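Glycoside hydrolase family 16 protein (Akkermansia muciniphila, PDB 6T2N) probably acts as an endo-beta-galactosidase that cleaves within mucin O-glycan chains, helping a gut bacterium begin mucin breakdown. Local coordinates at residues A[58-63]-A[294-299]; A[68-73]-A[133-138]; A[98-103]-A[269-274]; A[149-154]-A[222-227]. All blocks are in the same frame, centred on the assembly; numbering follows the deposited sequence.

Contact 1. Residues A[58-63]-A[294-299]. With CA (calcium ion), chain C.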
# COMPACT_ATOMS: atom_id res chain seq x y z
N ASP A 58 5.51 9.85 -10.30
CA ASP A 58 6.86 9.26 -10.49
C ASP A 58 6.71 8.23 -11.61
O ASP A 58 5.80 7.35 -11.51
CB ASP A 58 7.46 8.69 -9.20
CG ASP A 58 8.98 8.77 -9.10
OD1 ASP A 58 9.65 8.59 -10.16
OD2 ASP A 58 9.49 9.04 -7.97
N GLU A 59 7.49 8.43 -12.66
CA GLU A 59 7.56 7.48 -13.78
C GLU A 59 8.81 6.65 -13.56
O GLU A 59 8.93 5.63 -14.22
CB GLU A 59 7.44 8.27 -15.08
CG GLU A 59 6.30 9.28 -15.00
CD GLU A 59 4.93 8.60 -14.66
OE1 GLU A 59 4.56 7.79 -15.55
OE2 GLU A 59 4.20 9.01 -13.67
N PHE A 60 9.63 7.02 -12.56
CA PHE A 60 10.83 6.27 -12.14
C PHE A 60 11.77 6.13 -13.31
O PHE A 60 12.05 5.00 -13.71
CB PHE A 60 10.44 4.86 -11.69
CG PHE A 60 9.59 4.87 -10.45
CD1 PHE A 60 10.08 5.42 -9.27
CD2 PHE A 60 8.28 4.40 -10.48
CE1 PHE A 60 9.28 5.47 -8.13
CE2 PHE A 60 7.49 4.43 -9.35
CZ PHE A 60 8.00 4.97 -8.18
N ASN A 61 12.15 7.26 -13.88
CA ASN A 61 13.10 7.33 -15.02
C ASN A 61 14.44 7.83 -14.52
O ASN A 61 15.36 7.87 -15.32
CB ASN A 61 12.57 8.24 -16.12
CG ASN A 61 11.43 7.56 -16.84
OD1 ASN A 61 11.53 6.35 -17.09
ND2 ASN A 61 10.35 8.29 -17.08
N GLY A 62 14.52 8.21 -13.25
CA GLY A 62 15.73 8.82 -12.68
C GLY A 62 16.92 7.87 -12.74
O GLY A 62 16.74 6.62 -12.95
N SER A 63 18.10 8.46 -12.57
CA SER A 63 19.35 7.79 -12.10
C SER A 63 19.11 7.05 -10.75
O SER A 63 19.74 6.01 -10.54
CB SER A 63 20.49 8.83 -12.06
OG SER A 63 21.44 8.53 -11.04
N PHE A 294 9.19 -7.05 -7.78
CA PHE A 294 7.89 -6.34 -7.90
C PHE A 294 8.24 -5.06 -8.63
O PHE A 294 9.15 -4.32 -8.10
CB PHE A 294 7.25 -6.10 -6.52
CG PHE A 294 5.89 -5.44 -6.42
CD1 PHE A 294 4.95 -5.54 -7.42
CD2 PHE A 294 5.51 -4.83 -5.24
CE1 PHE A 294 3.67 -5.01 -7.28
CE2 PHE A 294 4.24 -4.30 -5.10
CZ PHE A 294 3.34 -4.35 -6.13
N LEU A 295 7.64 -4.86 -9.82
CA LEU A 295 7.96 -3.71 -10.70
C LEU A 295 6.80 -2.73 -10.65
O LEU A 295 5.65 -3.16 -10.96
CB LEU A 295 8.18 -4.25 -12.11
CG LEU A 295 9.27 -5.31 -12.20
CD1 LEU A 295 9.46 -5.75 -13.63
CD2 LEU A 295 10.57 -4.79 -11.62
N ILE A 296 7.06 -1.48 -10.29
CA ILE A 296 6.04 -0.40 -10.41
C ILE A 296 6.44 0.47 -11.60
O ILE A 296 7.47 1.19 -11.50
CB ILE A 296 5.91 0.44 -9.13
CG1 ILE A 296 5.37 -0.38 -7.97
CG2 ILE A 296 5.07 1.66 -9.37
CD1 ILE A 296 6.45 -0.95 -7.11
N ASP A 297 5.68 0.41 -12.69
CA ASP A 297 5.99 1.31 -13.83
C ASP A 297 5.74 2.77 -13.39
O ASP A 297 6.59 3.61 -13.63
CB ASP A 297 5.29 0.86 -15.11
CG ASP A 297 5.82 1.56 -16.35
OD1 ASP A 297 7.06 1.70 -16.51
OD2 ASP A 297 4.99 1.93 -17.16
N TYR A 298 4.62 3.11 -12.79
CA TYR A 298 4.39 4.53 -12.41
C TYR A 298 3.39 4.68 -11.26
O TYR A 298 2.60 3.75 -10.92
CB TYR A 298 3.99 5.36 -13.62
CG TYR A 298 2.73 4.95 -14.33
CD1 TYR A 298 1.48 5.10 -13.75
CD2 TYR A 298 2.79 4.44 -15.62
CE1 TYR A 298 0.32 4.74 -14.43
CE2 TYR A 298 1.64 4.08 -16.31
CZ TYR A 298 0.40 4.24 -15.71
OH TYR A 298 -0.70 3.85 -16.40
N VAL A 299 3.48 5.85 -10.65
CA VAL A 299 2.53 6.37 -9.65
C VAL A 299 2.13 7.77 -10.10
O VAL A 299 3.04 8.61 -10.25
CB VAL A 299 3.15 6.35 -8.25
CG1 VAL A 299 2.23 7.00 -7.21
CG2 VAL A 299 3.55 4.93 -7.86
CA CA C . 7.99 4.17 -15.77
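F60 lays the CD2-CE2 side of its ring against strand 294-299. F60 CE2 meets I296 CG2 at 3.7 Å. V299 CG2 lies at the ring edge, near its plane, 4.2 Å from F60 CE2. With CG beside the backbone N (chi1 -65°), the ring swings in toward the strand, and D58 CB covers part of one face. V299 also pairs through its backbone: V299 N donates to D58 O at 2.9 Å, an almost straight bond of 172°. E59 does two jobs. Its backbone O binds the calcium ion at 2.3 Å. D297 binds the same calcium ion through O at 2.6 Å and OD1 at 2.7 Å, and G98 O, just before strand 99-104, is a further ligand. The metal thus holds the two carbonyl oxygens of E59 and D297 together. The E59 side chain bends at chi2 and brings OE1 beside Y298 CB, with carboxylate and ring 27° apart; OE1 has its salt bridge with R300. D297 and Y298 both face R151, a classic beta bulge. Strand 292-302 runs between strands 99-104 and 146-153, and V299 and F294 reach strand 267-275 of the other sheet.

Contact 2. Residues A[68-73]-A[133-138]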
# COMPACT_ATOMS: atom_id res chain seq x y z
N LYS A 68 12.97 12.70 -1.88
CA LYS A 68 11.96 13.74 -1.57
C LYS A 68 10.59 13.16 -1.98
O LYS A 68 9.60 13.78 -1.63
CB LYS A 68 12.33 15.05 -2.27
CG LYS A 68 11.63 15.21 -3.62
CD LYS A 68 12.23 16.11 -4.71
CE LYS A 68 11.24 16.21 -5.87
NZ LYS A 68 11.86 16.61 -7.14
N LYS A 69 10.54 12.00 -2.63
CA LYS A 69 9.25 11.32 -2.96
C LYS A 69 9.02 9.97 -2.23
O LYS A 69 7.84 9.62 -1.96
CB LYS A 69 9.20 11.13 -4.47
CG LYS A 69 8.64 12.34 -5.17
CD LYS A 69 8.35 12.11 -6.62
CE LYS A 69 8.34 13.41 -7.37
NZ LYS A 69 8.04 13.19 -8.79
N TRP A 70 10.07 9.19 -1.98
CA TRP A 70 9.97 7.85 -1.35
C TRP A 70 11.03 7.71 -0.27
O TRP A 70 12.10 8.30 -0.41
CB TRP A 70 10.14 6.77 -2.40
CG TRP A 70 9.33 7.00 -3.62
CD1 TRP A 70 9.75 7.55 -4.80
CD2 TRP A 70 7.94 6.67 -3.80
NE1 TRP A 70 8.73 7.55 -5.71
CE2 TRP A 70 7.60 7.04 -5.12
CE3 TRP A 70 6.96 6.11 -2.97
CZ2 TRP A 70 6.31 6.88 -5.62
CZ3 TRP A 70 5.69 5.93 -3.48
CH2 TRP A 70 5.38 6.30 -4.80
N LYS A 71 10.72 6.96 0.78
CA LYS A 71 11.69 6.57 1.81
C LYS A 71 11.54 5.09 2.02
O LYS A 71 10.47 4.55 1.80
CB LYS A 71 11.57 7.42 3.07
CG LYS A 71 12.05 8.84 2.82
CD LYS A 71 12.12 9.65 4.09
CE LYS A 71 12.29 11.14 3.83
NZ LYS A 71 13.67 11.47 3.42
N PRO A 72 12.66 4.39 2.31
CA PRO A 72 12.64 2.96 2.55
C PRO A 72 12.04 2.78 3.94
O PRO A 72 12.37 3.54 4.82
CB PRO A 72 14.15 2.57 2.50
CG PRO A 72 14.84 3.80 3.01
CD PRO A 72 14.04 4.93 2.40
N GLU A 73 11.21 1.77 4.12
CA GLU A 73 10.93 1.29 5.48
C GLU A 73 12.15 0.46 5.82
O GLU A 73 12.65 -0.16 4.89
CB GLU A 73 9.66 0.44 5.52
CG GLU A 73 8.38 1.13 5.09
CD GLU A 73 7.17 0.41 5.66
OE1 GLU A 73 7.02 -0.77 5.31
OE2 GLU A 73 6.43 1.01 6.50
N GLY A 133 12.05 -5.03 -0.15
CA GLY A 133 11.89 -3.55 -0.11
C GLY A 133 10.46 -3.06 0.16
O GLY A 133 9.50 -3.70 -0.26
N SER A 134 10.38 -1.90 0.79
CA SER A 134 9.14 -1.17 1.10
C SER A 134 9.50 0.31 1.05
O SER A 134 10.53 0.70 1.70
CB SER A 134 8.56 -1.57 2.46
OG SER A 134 7.32 -0.91 2.71
N VAL A 135 8.72 1.07 0.28
CA VAL A 135 8.79 2.56 0.24
C VAL A 135 7.50 3.13 0.81
O VAL A 135 6.43 2.54 0.57
CB VAL A 135 9.05 3.10 -1.18
CG1 VAL A 135 10.49 2.86 -1.60
CG2 VAL A 135 8.08 2.54 -2.20
N THR A 136 7.59 4.28 1.45
CA THR A 136 6.44 4.92 2.13
C THR A 136 6.51 6.41 1.81
O THR A 136 7.65 6.97 1.79
CB THR A 136 6.51 4.62 3.63
OG1 THR A 136 5.49 5.37 4.30
CG2 THR A 136 7.88 4.93 4.20
N THR A 137 5.36 7.02 1.61
CA THR A 137 5.29 8.48 1.42
C THR A 137 5.05 9.15 2.78
O THR A 137 4.90 10.36 2.80
CB THR A 137 4.28 8.83 0.32
OG1 THR A 137 2.93 8.74 0.81
CG2 THR A 137 4.47 7.96 -0.90
N ILE A 138 5.08 8.38 3.87
CA ILE A 138 4.56 8.86 5.20
C ILE A 138 5.06 10.28 5.36
O ILE A 138 4.22 11.14 5.69
CB ILE A 138 4.93 7.95 6.39
CG1 ILE A 138 4.10 8.28 7.65
CG2 ILE A 138 6.42 7.98 6.68
CD1 ILE A 138 4.40 7.44 8.88
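The W70 indole takes methyls from V135 and T137, neither squarely over a face nor at the edge. V135 CG2 lies 3.8 Å from W70 CE3, and T137 CG2 lies 3.5 Å from W70 CZ3. W70 and T137 run side by side and point the same way, while V135 meets the indole at a slant. W56 packs on the indole edge-to-face, and NE1 gives its hydrogen bond to D58. The second flat group is the E73 carboxylate. S134 OG donates to E73 OE1 at 2.6 Å, coming from above the carboxylate plane, 41° out of it. The serine hydroxyl gets there with OG opposite its own backbone N (chi1 -177°). E73 OE2 forms a salt bridge with R78.

Between these groups runs a short antiparallel pairing. It adds strand 71-72 to strand 127-136 in one sheet of the beta-jelly-roll sandwich of family 16. K71 and T136 form the hydrogen-bonded pair: T136 N donates to K71 O at 2.9 Å, and K71 N to T136 O at 3.2 Å. P72 faces V135 in the non-hydrogen-bonded pair, where its missing N-H costs the pairing nothing. E73 N then donates to S134 O at 2.7 Å. Replacing E73 with an alanine would probably leave the S134 hydroxyl without its acceptor and R78 without its charge mate. T136 CG2 also touches the aliphatic part of E73, 3.9 Å from E73 CG. T136 OG1 accepts from I138 N at 3.1 Å, an ST turn as the chain leaves the strand.

Contact 3. Residues A[98-103]-A[269-274]. With CA (calcium ion), chain C.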
# COMPACT_ATOMS: atom_id res chain seq x y z
N GLY A 98 13.15 1.71 -15.98
CA GLY A 98 12.12 2.74 -15.74
C GLY A 98 10.92 2.18 -14.97
O GLY A 98 9.77 2.59 -15.24
N CYS A 99 11.17 1.24 -14.08
CA CYS A 99 10.30 0.95 -12.93
C CYS A 99 11.14 1.04 -11.66
O CYS A 99 12.40 0.82 -11.74
CB CYS A 99 9.70 -0.44 -13.00
SG CYS A 99 8.91 -0.76 -14.58
N LEU A 100 10.47 1.38 -10.56
CA LEU A 100 10.87 0.96 -9.20
C LEU A 100 10.84 -0.57 -9.13
O LEU A 100 9.76 -1.19 -9.48
CB LEU A 100 9.89 1.52 -8.17
CG LEU A 100 10.14 1.05 -6.74
CD1 LEU A 100 11.50 1.52 -6.26
CD2 LEU A 100 9.06 1.55 -5.81
N VAL A 101 11.95 -1.12 -8.63
CA VAL A 101 12.16 -2.58 -8.44
C VAL A 101 12.23 -2.81 -6.93
O VAL A 101 13.17 -2.25 -6.28
CB VAL A 101 13.43 -3.03 -9.19
CG1 VAL A 101 13.64 -4.54 -9.13
CG2 VAL A 101 13.39 -2.58 -10.63
N LEU A 102 11.28 -3.58 -6.37
CA LEU A 102 11.38 -4.08 -4.98
C LEU A 102 11.64 -5.57 -5.07
O LEU A 102 10.75 -6.30 -5.56
CB LEU A 102 10.05 -3.82 -4.29
CG LEU A 102 9.56 -2.38 -4.31
CD1 LEU A 102 8.14 -2.28 -3.72
CD2 LEU A 102 10.53 -1.49 -3.56
N GLU A 103 12.84 -5.97 -4.64
CA GLU A 103 13.43 -7.29 -4.97
C GLU A 103 13.87 -8.10 -3.70
O GLU A 103 14.46 -7.58 -2.80
CB GLU A 103 14.69 -7.16 -5.78
CG GLU A 103 15.22 -8.55 -6.07
CD GLU A 103 16.27 -8.60 -7.12
OE1 GLU A 103 17.15 -7.81 -6.93
OE2 GLU A 103 16.14 -9.41 -8.09
N LEU A 269 1.07 6.58 1.26
CA LEU A 269 1.15 5.44 0.31
C LEU A 269 2.35 4.55 0.64
O LEU A 269 3.43 5.07 1.01
CB LEU A 269 1.26 5.94 -1.12
CG LEU A 269 1.46 4.83 -2.15
CD1 LEU A 269 0.32 3.82 -2.15
CD2 LEU A 269 1.65 5.40 -3.57
N ILE A 270 2.13 3.25 0.50
CA ILE A 270 3.15 2.19 0.68
C ILE A 270 3.14 1.26 -0.52
O ILE A 270 2.03 0.77 -0.86
CB ILE A 270 2.88 1.36 1.92
CG1 ILE A 270 2.91 2.22 3.16
CG2 ILE A 270 3.89 0.26 1.96
CD1 ILE A 270 2.86 1.39 4.43
N LEU A 271 4.35 1.01 -1.04
CA LEU A 271 4.65 -0.02 -2.08
C LEU A 271 5.63 -1.01 -1.45
O LEU A 271 6.68 -0.58 -0.99
CB LEU A 271 5.23 0.69 -3.29
CG LEU A 271 4.43 1.90 -3.78
CD1 LEU A 271 5.11 2.54 -4.96
CD2 LEU A 271 3.05 1.50 -4.20
N ASN A 272 5.29 -2.29 -1.37
CA ASN A 272 6.13 -3.25 -0.63
C ASN A 272 5.87 -4.69 -1.15
O ASN A 272 4.79 -4.94 -1.76
CB ASN A 272 5.92 -3.10 0.88
CG ASN A 272 4.62 -3.76 1.30
OD1 ASN A 272 3.57 -3.20 1.11
ND2 ASN A 272 4.67 -5.01 1.70
N SER A 273 6.87 -5.57 -0.99
CA SER A 273 6.71 -7.04 -1.03
C SER A 273 7.06 -7.58 0.35
O SER A 273 8.23 -7.47 0.77
CB SER A 273 7.55 -7.66 -2.07
OG SER A 273 7.11 -7.30 -3.36
N ALA A 274 6.07 -8.12 1.04
CA ALA A 274 6.31 -8.94 2.24
C ALA A 274 6.53 -10.39 1.81
O ALA A 274 6.41 -10.67 0.62
CB ALA A 274 5.18 -8.82 3.20
CA CA C . 7.99 4.17 -15.77
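The two sheets of the beta-jelly-roll sandwich meet face to face here, with L100 and L102 of strand 99-104 packed on L271 of strand 267-275. The strand segments run in roughly the same direction, 30° apart, and approach to 7.3 Å between axes. That spacing is filled by side chains, not by backbone pairing. L100 CD2 meets L271 CD1 at 4.2 Å, the two side chains passing at a slant. L102 reaches further in. With CG beside its backbone N (chi1 -54°), L102 brings CD1 down on the opposing backbone, 3.5 Å from L271 O and 3.7 Å from N272 N. The same L102 CD1 lies 4.2 Å from L271 CB.

This is the hydrophobic interior of the family 16 fold, and the alternation of each strand serves it. L100 and L102 point inward on one strand, L271 and S273 on the other. V135 of strand 127-136 touches both L100 and L271, and W70 and I164 also pack on L271. N272 points the opposite way, to the outer face of its sheet. There its OD1 accepts a hydrogen bond from W165 NE1, and S134 packs against it.

The backbone of strand 99-104 pairs with strand 292-302, L100 with I296 and L102 with F294. Just before the strand begins, G98 O binds the calcium ion at 2.4 Å. G98 has positive phi (59°), a conformation that favours glycine.

Contact 4. Residues A[149-154]-A[222-227]; sequences EVRAKV and DDFHTY
R151 and T226 face each other as a non-hydrogen-bonded pair where strands 146-153 and 225-231 run antiparallel in one sheet of the jelly roll. The tight part is the backbone grip around this pair. Y227 N donates to V150 O at 2.6 Å and V150 N to Y227 O at 2.8 Å. A152 and H225 exchange two further bonds. The Y227 ring is buried, with A152 O at its edge.

On the other face, R151 bends at chi2 (130°) and sets one guanidinium face against F224 CB, 3.1 Å from R151 NH2. Their side chains cross at about a right angle, and T226 OG1 lies at the guanidinium edge, in plane. NH1 makes a long, weak ion pair with D297. Cutting R151 back to an alanine is likely to uncover F224 CB and remove the distant positive charge near D297.

The loose side is the approach to the strand, where D222 and D223 are exposed and only their backbone carbonyls come near K153. K153 CD lies 3.2 Å from D222 O. Nearer the backbone, K153 makes a CH-pi contact: CB stands over the centre of the F224 ring, 3.8 Å from the centroid and 5° off the normal.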
# COMPACT_ATOMS: atom_id res chain seq x y z
N GLU A 149 -3.30 6.40 -9.61
CA GLU A 149 -3.06 5.38 -10.65
C GLU A 149 -1.72 4.75 -10.33
O GLU A 149 -0.74 5.50 -10.20
CB GLU A 149 -2.98 6.01 -12.04
CG GLU A 149 -4.26 6.66 -12.51
CD GLU A 149 -4.21 7.09 -13.96
OE1 GLU A 149 -3.14 6.88 -14.61
OE2 GLU A 149 -5.26 7.61 -14.45
N VAL A 150 -1.69 3.42 -10.18
CA VAL A 150 -0.42 2.70 -9.93
C VAL A 150 -0.37 1.50 -10.88
O VAL A 150 -1.23 0.60 -10.78
CB VAL A 150 -0.24 2.29 -8.45
CG1 VAL A 150 1.06 1.49 -8.28
CG2 VAL A 150 -0.23 3.52 -7.53
N ARG A 151 0.62 1.54 -11.76
CA ARG A 151 0.85 0.48 -12.77
C ARG A 151 2.01 -0.40 -12.34
O ARG A 151 3.10 0.18 -12.09
CB ARG A 151 1.15 1.05 -14.15
CG ARG A 151 1.08 -0.05 -15.19
CD ARG A 151 0.22 0.26 -16.39
NE ARG A 151 0.32 -0.80 -17.39
CZ ARG A 151 1.42 -1.04 -18.09
NH1 ARG A 151 2.53 -0.33 -17.88
NH2 ARG A 151 1.45 -2.01 -18.97
N ALA A 152 1.77 -1.73 -12.26
CA ALA A 152 2.70 -2.70 -11.62
C ALA A 152 2.53 -4.14 -12.14
O ALA A 152 1.39 -4.66 -12.27
CB ALA A 152 2.52 -2.64 -10.12
N LYS A 153 3.68 -4.79 -12.36
CA LYS A 153 3.77 -6.25 -12.58
C LYS A 153 4.14 -6.92 -11.26
O LYS A 153 4.97 -6.37 -10.54
CB LYS A 153 4.85 -6.58 -13.60
CG LYS A 153 4.57 -7.89 -14.32
CD LYS A 153 5.49 -8.22 -15.49
CE LYS A 153 6.35 -9.40 -15.12
NZ LYS A 153 7.23 -9.81 -16.23
N VAL A 154 3.50 -8.03 -10.92
CA VAL A 154 3.69 -8.65 -9.57
C VAL A 154 4.50 -9.92 -9.75
O VAL A 154 4.41 -10.61 -10.78
CB VAL A 154 2.40 -8.95 -8.78
CG1 VAL A 154 1.70 -7.67 -8.34
CG2 VAL A 154 1.42 -9.90 -9.48
N ASP A 222 1.88 -12.32 -15.65
CA ASP A 222 2.46 -12.09 -17.00
C ASP A 222 2.61 -10.58 -17.27
O ASP A 222 3.78 -10.11 -17.35
CB ASP A 222 1.68 -12.76 -18.14
CG ASP A 222 1.63 -14.28 -18.05
OD1 ASP A 222 2.08 -14.85 -17.01
OD2 ASP A 222 1.12 -14.88 -19.02
N ASP A 223 1.51 -9.82 -17.37
CA ASP A 223 1.57 -8.38 -17.74
C ASP A 223 1.41 -7.46 -16.53
O ASP A 223 1.03 -7.90 -15.42
CB ASP A 223 0.51 -7.97 -18.74
CG ASP A 223 0.56 -8.80 -20.00
OD1 ASP A 223 1.65 -9.02 -20.55
OD2 ASP A 223 -0.50 -9.24 -20.40
N PHE A 224 1.78 -6.21 -16.79
CA PHE A 224 1.53 -5.03 -15.96
C PHE A 224 0.01 -4.75 -15.98
O PHE A 224 -0.66 -4.89 -17.02
CB PHE A 224 2.28 -3.82 -16.53
CG PHE A 224 3.73 -3.65 -16.16
CD1 PHE A 224 4.74 -4.31 -16.85
CD2 PHE A 224 4.10 -2.79 -15.13
CE1 PHE A 224 6.07 -4.13 -16.51
CE2 PHE A 224 5.43 -2.63 -14.77
CZ PHE A 224 6.42 -3.29 -15.47
N HIS A 225 -0.50 -4.32 -14.84
CA HIS A 225 -1.90 -3.89 -14.66
C HIS A 225 -1.93 -2.60 -13.87
O HIS A 225 -1.11 -2.46 -12.96
CB HIS A 225 -2.64 -4.99 -13.95
CG HIS A 225 -2.74 -6.22 -14.78
ND1 HIS A 225 -1.91 -7.29 -14.57
CD2 HIS A 225 -3.58 -6.56 -15.76
CE1 HIS A 225 -2.23 -8.25 -15.41
NE2 HIS A 225 -3.26 -7.82 -16.14
N THR A 226 -2.83 -1.69 -14.24
CA THR A 226 -3.04 -0.39 -13.55
C THR A 226 -4.06 -0.57 -12.43
O THR A 226 -5.17 -1.13 -12.67
CB THR A 226 -3.53 0.67 -14.51
OG1 THR A 226 -2.82 0.54 -15.74
CG2 THR A 226 -3.35 2.03 -13.89
N TYR A 227 -3.67 -0.16 -11.23
CA TYR A 227 -4.49 -0.23 -10.00
C TYR A 227 -4.93 1.21 -9.73
O TYR A 227 -4.09 2.08 -9.74
CB TYR A 227 -3.69 -0.91 -8.88
CG TYR A 227 -3.30 -2.34 -9.17
CD1 TYR A 227 -4.18 -3.39 -9.00
CD2 TYR A 227 -2.04 -2.65 -9.65
CE1 TYR A 227 -3.84 -4.70 -9.28
CE2 TYR A 227 -1.68 -3.96 -9.96
CZ TYR A 227 -2.57 -5.00 -9.77
OH TYR A 227 -2.20 -6.29 -10.07

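The touching residues of contact 3 are all buried; contacts 1, 2 and 4 are partly buried, and contact 4 reaches the surface at D222 and D223. Contacts 1, 3 and 4 all reach one sheet, that of strand 292-302. Contact 2 belongs to the other sheet, and contact 3 joins the two. Contact 3 is leucine packing across the sandwich. Contacts 1, 2 and 4 pair backbone within a sheet, with side chains adding an E73-S134 bond in contact 2 and a lysine over a phenylalanine in contact 4; contact 1 adds the metal, shared with contact 3 through G98. W70 links contacts 2 and 1 through D58 and F60, and F224 of contact 4 touches C99.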